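Long-range contact in type II toxin-antitoxin system RelE/ParE family toxin (Pyrococcus horikoshii, PDB 1WMI), which is probably the toxin of a RelE/ParE-type toxin-antitoxin pair, expected to be held in check by its partner antitoxin: residues A[18-29]-A[59-68]. Sequence-based numbering, arbitrary orientation.
Sequences LPKAHYRRFLEF and ARLGDYRVIY
H22 and D63 make the main polar link between the helix and the turn. The ring nitrogen NE2 of H22 donates a hydrogen bond to D63 OD1. The modelled NE2–OD1 distance, 2.4 Å, is too short to take at face value, so the exact length and angle are doubtful. The other carboxylate oxygen of D63, OD2, forms a salt bridge with R85 NH1 of the same chain, so both oxygens have partners. The Y64 hydroxyl reaches the helix backbone: OH donates to H22 O, but at 3.4 Å the bond is weak. H22 O also accepts the regular helix bond from F26 N, so the hydroxyl is a second donor. The Y64 ring also meets L18, with CD2 of L18 3.6 Å from CZ of Y64. Further along, F29 has CG anti to its backbone N (chi1 -179°), which extends the ring to the sheet. L61 CD1 sits over the face of the F29 ring in a CH-pi contact, 4.1 Å from the ring centroid. The F29 edge points at the face of Y68 in an offset edge-to-face pair. Y68 OH is hydrogen-bonded to P37 O. Helix 20-33 thus packs on the hairpin of strands 54-60 and 65-71, with F43 beside F29 and L61.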
loop_
_atom_site.group_PDB
_atom_site.type_symbol
_atom_site.label_atom_id
_atom_site.label_comp_id
_atom_site.label_asym_id
_atom_site.label_seq_id
_atom_site.Cartn_x
_atom_site.Cartn_y
_atom_site.Cartn_z
ATOM N N LEU A 18 -1.670 9.131 -21.473
ATOM C CA LEU A 18 -2.738 9.152 -20.488
ATOM C C LEU A 18 -3.924 10.042 -20.812
ATOM O O LEU A 18 -3.788 11.099 -21.437
ATOM C CB LEU A 18 -2.193 9.557 -19.116
ATOM C CG LEU A 18 -1.559 8.467 -18.248
ATOM C CD1 LEU A 18 -0.548 7.668 -19.065
ATOM C CD2 LEU A 18 -0.902 9.112 -17.030
ATOM N N PRO A 19 -5.117 9.609 -20.378
ATOM C CA PRO A 19 -6.363 10.342 -20.585
ATOM C C PRO A 19 -6.228 11.674 -19.838
ATOM O O PRO A 19 -5.526 11.753 -18.831
ATOM C CB PRO A 19 -7.404 9.432 -19.938
ATOM C CG PRO A 19 -6.803 8.067 -20.075
ATOM C CD PRO A 19 -5.373 8.317 -19.721
ATOM N N LYS A 20 -6.890 12.708 -20.338
ATOM C CA LYS A 20 -6.850 14.028 -19.719
ATOM C C LYS A 20 -6.963 13.882 -18.191
ATOM O O LYS A 20 -6.157 14.433 -17.436
ATOM C CB LYS A 20 -8.008 14.862 -20.281
ATOM C CG LYS A 20 -7.891 16.363 -20.119
ATOM C CD LYS A 20 -8.804 17.075 -21.122
ATOM C CE LYS A 20 -10.291 16.788 -20.886
ATOM N NZ LYS A 20 -10.859 17.550 -19.732
ATOM N N ALA A 21 -7.952 13.110 -17.751
ATOM C CA ALA A 21 -8.204 12.869 -16.333
ATOM C C ALA A 21 -6.998 12.344 -15.558
ATOM O O ALA A 21 -6.677 12.858 -14.487
ATOM C CB ALA A 21 -9.368 11.894 -16.173
ATOM N N HIS A 22 -6.345 11.311 -16.083
ATOM C CA HIS A 22 -5.180 10.728 -15.420
ATOM C C HIS A 22 -4.025 11.719 -15.316
ATOM O O HIS A 22 -3.298 11.751 -14.320
ATOM C CB HIS A 22 -4.712 9.482 -16.171
ATOM C CG HIS A 22 -5.657 8.324 -16.069
ATOM N ND1 HIS A 22 -6.952 8.378 -16.546
ATOM C CD2 HIS A 22 -5.491 7.089 -15.551
ATOM C CE1 HIS A 22 -7.540 7.215 -16.322
ATOM N NE2 HIS A 22 -6.682 6.416 -15.722
ATOM N N TYR A 23 -3.852 12.517 -16.358
ATOM C CA TYR A 23 -2.791 13.504 -16.381
ATOM C C TYR A 23 -3.019 14.519 -15.271
ATOM O O TYR A 23 -2.089 14.908 -14.570
ATOM C CB TYR A 23 -2.776 14.216 -17.727
ATOM C CG TYR A 23 -1.712 15.267 -17.831
ATOM C CD1 TYR A 23 -0.367 14.922 -17.778
ATOM C CD2 TYR A 23 -2.047 16.612 -17.991
ATOM C CE1 TYR A 23 0.623 15.883 -17.880
ATOM C CE2 TYR A 23 -1.063 17.581 -18.092
ATOM C CZ TYR A 23 0.272 17.205 -18.039
ATOM O OH TYR A 23 1.261 18.151 -18.149
ATOM N N ARG A 24 -4.270 14.938 -15.120
ATOM C CA ARG A 24 -4.658 15.905 -14.100
ATOM C C ARG A 24 -4.271 15.392 -12.710
ATOM O O ARG A 24 -3.769 16.144 -11.869
ATOM C CB ARG A 24 -6.168 16.132 -14.191
ATOM C CG ARG A 24 -6.704 17.327 -13.430
ATOM C CD ARG A 24 -8.177 17.511 -13.753
ATOM N NE ARG A 24 -8.397 17.918 -15.139
ATOM C CZ ARG A 24 -9.230 17.312 -15.981
ATOM N NH1 ARG A 24 -9.366 17.767 -17.219
ATOM N NH2 ARG A 24 -9.917 16.242 -15.593
ATOM N N ARG A 25 -4.485 14.100 -12.495
ATOM C CA ARG A 25 -4.181 13.443 -11.225
ATOM C C ARG A 25 -2.674 13.468 -10.966
ATOM O O ARG A 25 -2.215 13.630 -9.826
ATOM C CB ARG A 25 -4.683 11.991 -11.270
ATOM C CG ARG A 25 -5.124 11.412 -9.924
ATOM C CD ARG A 25 -5.531 9.949 -10.082
ATOM N NE ARG A 25 -6.486 9.767 -11.175
ATOM C CZ ARG A 25 -7.800 9.937 -11.070
ATOM N NH1 ARG A 25 -8.587 9.756 -12.126
ATOM N NH2 ARG A 25 -8.331 10.269 -9.904
ATOM N N PHE A 26 -1.904 13.311 -12.038
ATOM C CA PHE A 26 -0.456 13.324 -11.923
ATOM C C PHE A 26 0.008 14.696 -11.455
ATOM O O PHE A 26 0.884 14.801 -10.596
ATOM C CB PHE A 26 0.195 12.971 -13.264
ATOM C CG PHE A 26 1.694 13.007 -13.229
ATOM C CD1 PHE A 26 2.385 14.183 -13.498
ATOM C CD2 PHE A 26 2.416 11.875 -12.885
ATOM C CE1 PHE A 26 3.785 14.221 -13.423
ATOM C CE2 PHE A 26 3.804 11.907 -12.807
ATOM C CZ PHE A 26 4.488 13.079 -13.075
ATOM N N LEU A 27 -0.583 15.742 -12.025
ATOM C CA LEU A 27 -0.231 17.101 -11.648
ATOM C C LEU A 27 -0.579 17.357 -10.180
ATOM O O LEU A 27 0.137 18.089 -9.499
ATOM C CB LEU A 27 -0.950 18.114 -12.544
ATOM C CG LEU A 27 -0.581 18.160 -14.034
ATOM C CD1 LEU A 27 -1.280 19.336 -14.687
ATOM C CD2 LEU A 27 0.924 18.310 -14.203
ATOM N N GLU A 28 -1.671 16.762 -9.692
ATOM C CA GLU A 28 -2.034 16.961 -8.291
ATOM C C GLU A 28 -1.000 16.258 -7.431
ATOM O O GLU A 28 -0.602 16.759 -6.379
ATOM C CB GLU A 28 -3.421 16.403 -7.958
ATOM C CG GLU A 28 -3.789 16.690 -6.503
ATOM C CD GLU A 28 -4.964 15.888 -5.990
ATOM O OE1 GLU A 28 -4.883 14.638 -5.970
ATOM O OE2 GLU A 28 -5.966 16.514 -5.595
ATOM N N PHE A 29 -0.566 15.087 -7.891
ATOM C CA PHE A 29 0.442 14.311 -7.186
ATOM C C PHE A 29 1.707 15.163 -7.116
ATOM O O PHE A 29 2.357 15.220 -6.083
ATOM C CB PHE A 29 0.703 12.999 -7.930
ATOM C CG PHE A 29 1.722 12.111 -7.277
ATOM C CD1 PHE A 29 1.595 11.742 -5.940
ATOM C CD2 PHE A 29 2.781 11.593 -8.017
ATOM C CE1 PHE A 29 2.499 10.868 -5.352
ATOM C CE2 PHE A 29 3.691 10.718 -7.438
ATOM C CZ PHE A 29 3.549 10.356 -6.104
ATOM N N ALA A 59 4.209 5.081 -5.652
ATOM C CA ALA A 59 2.922 5.703 -5.405
ATOM C C ALA A 59 1.909 5.118 -6.367
ATOM O O ALA A 59 2.237 4.783 -7.508
ATOM C CB ALA A 59 3.012 7.205 -5.596
ATOM N N ARG A 60 0.677 4.990 -5.894
ATOM C CA ARG A 60 -0.395 4.454 -6.711
ATOM C C ARG A 60 -1.358 5.593 -7.065
ATOM O O ARG A 60 -1.927 6.251 -6.185
ATOM C CB ARG A 60 -1.109 3.325 -5.949
ATOM C CG ARG A 60 -2.097 2.524 -6.784
ATOM C CD ARG A 60 -2.640 1.323 -6.020
ATOM N NE ARG A 60 -1.637 0.276 -5.836
ATOM C CZ ARG A 60 -1.106 -0.442 -6.825
ATOM N NH1 ARG A 60 -0.202 -1.376 -6.557
ATOM N NH2 ARG A 60 -1.479 -0.233 -8.085
ATOM N N LEU A 61 -1.515 5.847 -8.361
ATOM C CA LEU A 61 -2.410 6.901 -8.805
ATOM C C LEU A 61 -3.703 6.330 -9.375
ATOM O O LEU A 61 -4.514 7.053 -9.948
ATOM C CB LEU A 61 -1.713 7.786 -9.844
ATOM C CG LEU A 61 -0.823 8.910 -9.291
ATOM C CD1 LEU A 61 0.328 8.335 -8.477
ATOM C CD2 LEU A 61 -0.297 9.742 -10.441
ATOM N N GLY A 62 -3.898 5.028 -9.202
ATOM C CA GLY A 62 -5.097 4.387 -9.714
ATOM C C GLY A 62 -4.778 3.383 -10.806
ATOM O O GLY A 62 -4.323 2.271 -10.524
ATOM N N ASP A 63 -4.997 3.779 -12.055
ATOM C CA ASP A 63 -4.740 2.904 -13.191
ATOM C C ASP A 63 -3.262 2.609 -13.415
ATOM O O ASP A 63 -2.908 1.756 -14.234
ATOM C CB ASP A 63 -5.339 3.496 -14.469
ATOM C CG ASP A 63 -6.843 3.677 -14.378
ATOM O OD1 ASP A 63 -7.449 4.196 -15.337
ATOM O OD2 ASP A 63 -7.425 3.306 -13.346
ATOM N N TYR A 64 -2.395 3.305 -12.689
ATOM C CA TYR A 64 -0.965 3.087 -12.838
ATOM C C TYR A 64 -0.203 3.445 -11.570
ATOM O O TYR A 64 -0.769 3.995 -10.629
ATOM C CB TYR A 64 -0.430 3.887 -14.032
ATOM C CG TYR A 64 -0.534 5.386 -13.879
ATOM C CD1 TYR A 64 0.560 6.143 -13.452
ATOM C CD2 TYR A 64 -1.732 6.053 -14.156
ATOM C CE1 TYR A 64 0.465 7.534 -13.303
ATOM C CE2 TYR A 64 -1.837 7.439 -14.008
ATOM C CZ TYR A 64 -0.736 8.171 -13.582
ATOM O OH TYR A 64 -0.848 9.537 -13.419
ATOM N N ARG A 65 1.081 3.112 -11.555
ATOM C CA ARG A 65 1.943 3.383 -10.411
ATOM C C ARG A 65 3.154 4.221 -10.814
ATOM O O ARG A 65 3.668 4.092 -11.930
ATOM C CB ARG A 65 2.427 2.067 -9.801
ATOM C CG ARG A 65 1.329 1.218 -9.175
ATOM C CD ARG A 65 1.842 -0.176 -8.860
ATOM N NE ARG A 65 2.109 -0.926 -10.083
ATOM C CZ ARG A 65 2.924 -1.973 -10.160
ATOM N NH1 ARG A 65 3.098 -2.592 -11.322
ATOM N NH2 ARG A 65 3.574 -2.391 -9.083
ATOM N N VAL A 66 3.601 5.088 -9.911
ATOM C CA VAL A 66 4.765 5.909 -10.195
ATOM C C VAL A 66 5.826 5.644 -9.139
ATOM O O VAL A 66 5.522 5.581 -7.943
ATOM C CB VAL A 66 4.422 7.428 -10.203
ATOM C CG1 VAL A 66 3.267 7.709 -11.152
ATOM C CG2 VAL A 66 4.077 7.892 -8.811
ATOM N N ILE A 67 7.066 5.460 -9.586
ATOM C CA ILE A 67 8.188 5.234 -8.682
ATOM C C ILE A 67 9.069 6.478 -8.691
ATOM O O ILE A 67 9.408 7.005 -9.752
ATOM C CB ILE A 67 9.024 4.007 -9.102
ATOM C CG1 ILE A 67 8.148 2.756 -9.089
ATOM C CG2 ILE A 67 10.183 3.815 -8.133
ATOM C CD1 ILE A 67 8.927 1.451 -9.279
ATOM N N TYR A 68 9.439 6.947 -7.507
ATOM C CA TYR A 68 10.238 8.157 -7.397
ATOM C C TYR A 68 11.229 8.105 -6.254
ATOM O O TYR A 68 11.147 7.240 -5.384
ATOM C CB TYR A 68 9.316 9.371 -7.219
ATOM C CG TYR A 68 8.519 9.398 -5.928
ATOM C CD1 TYR A 68 8.981 10.093 -4.816
ATOM C CD2 TYR A 68 7.278 8.767 -5.840
ATOM C CE1 TYR A 68 8.227 10.168 -3.645
ATOM C CE2 TYR A 68 6.516 8.835 -4.677
ATOM C CZ TYR A 68 6.996 9.541 -3.583
ATOM O OH TYR A 68 6.241 9.631 -2.438
#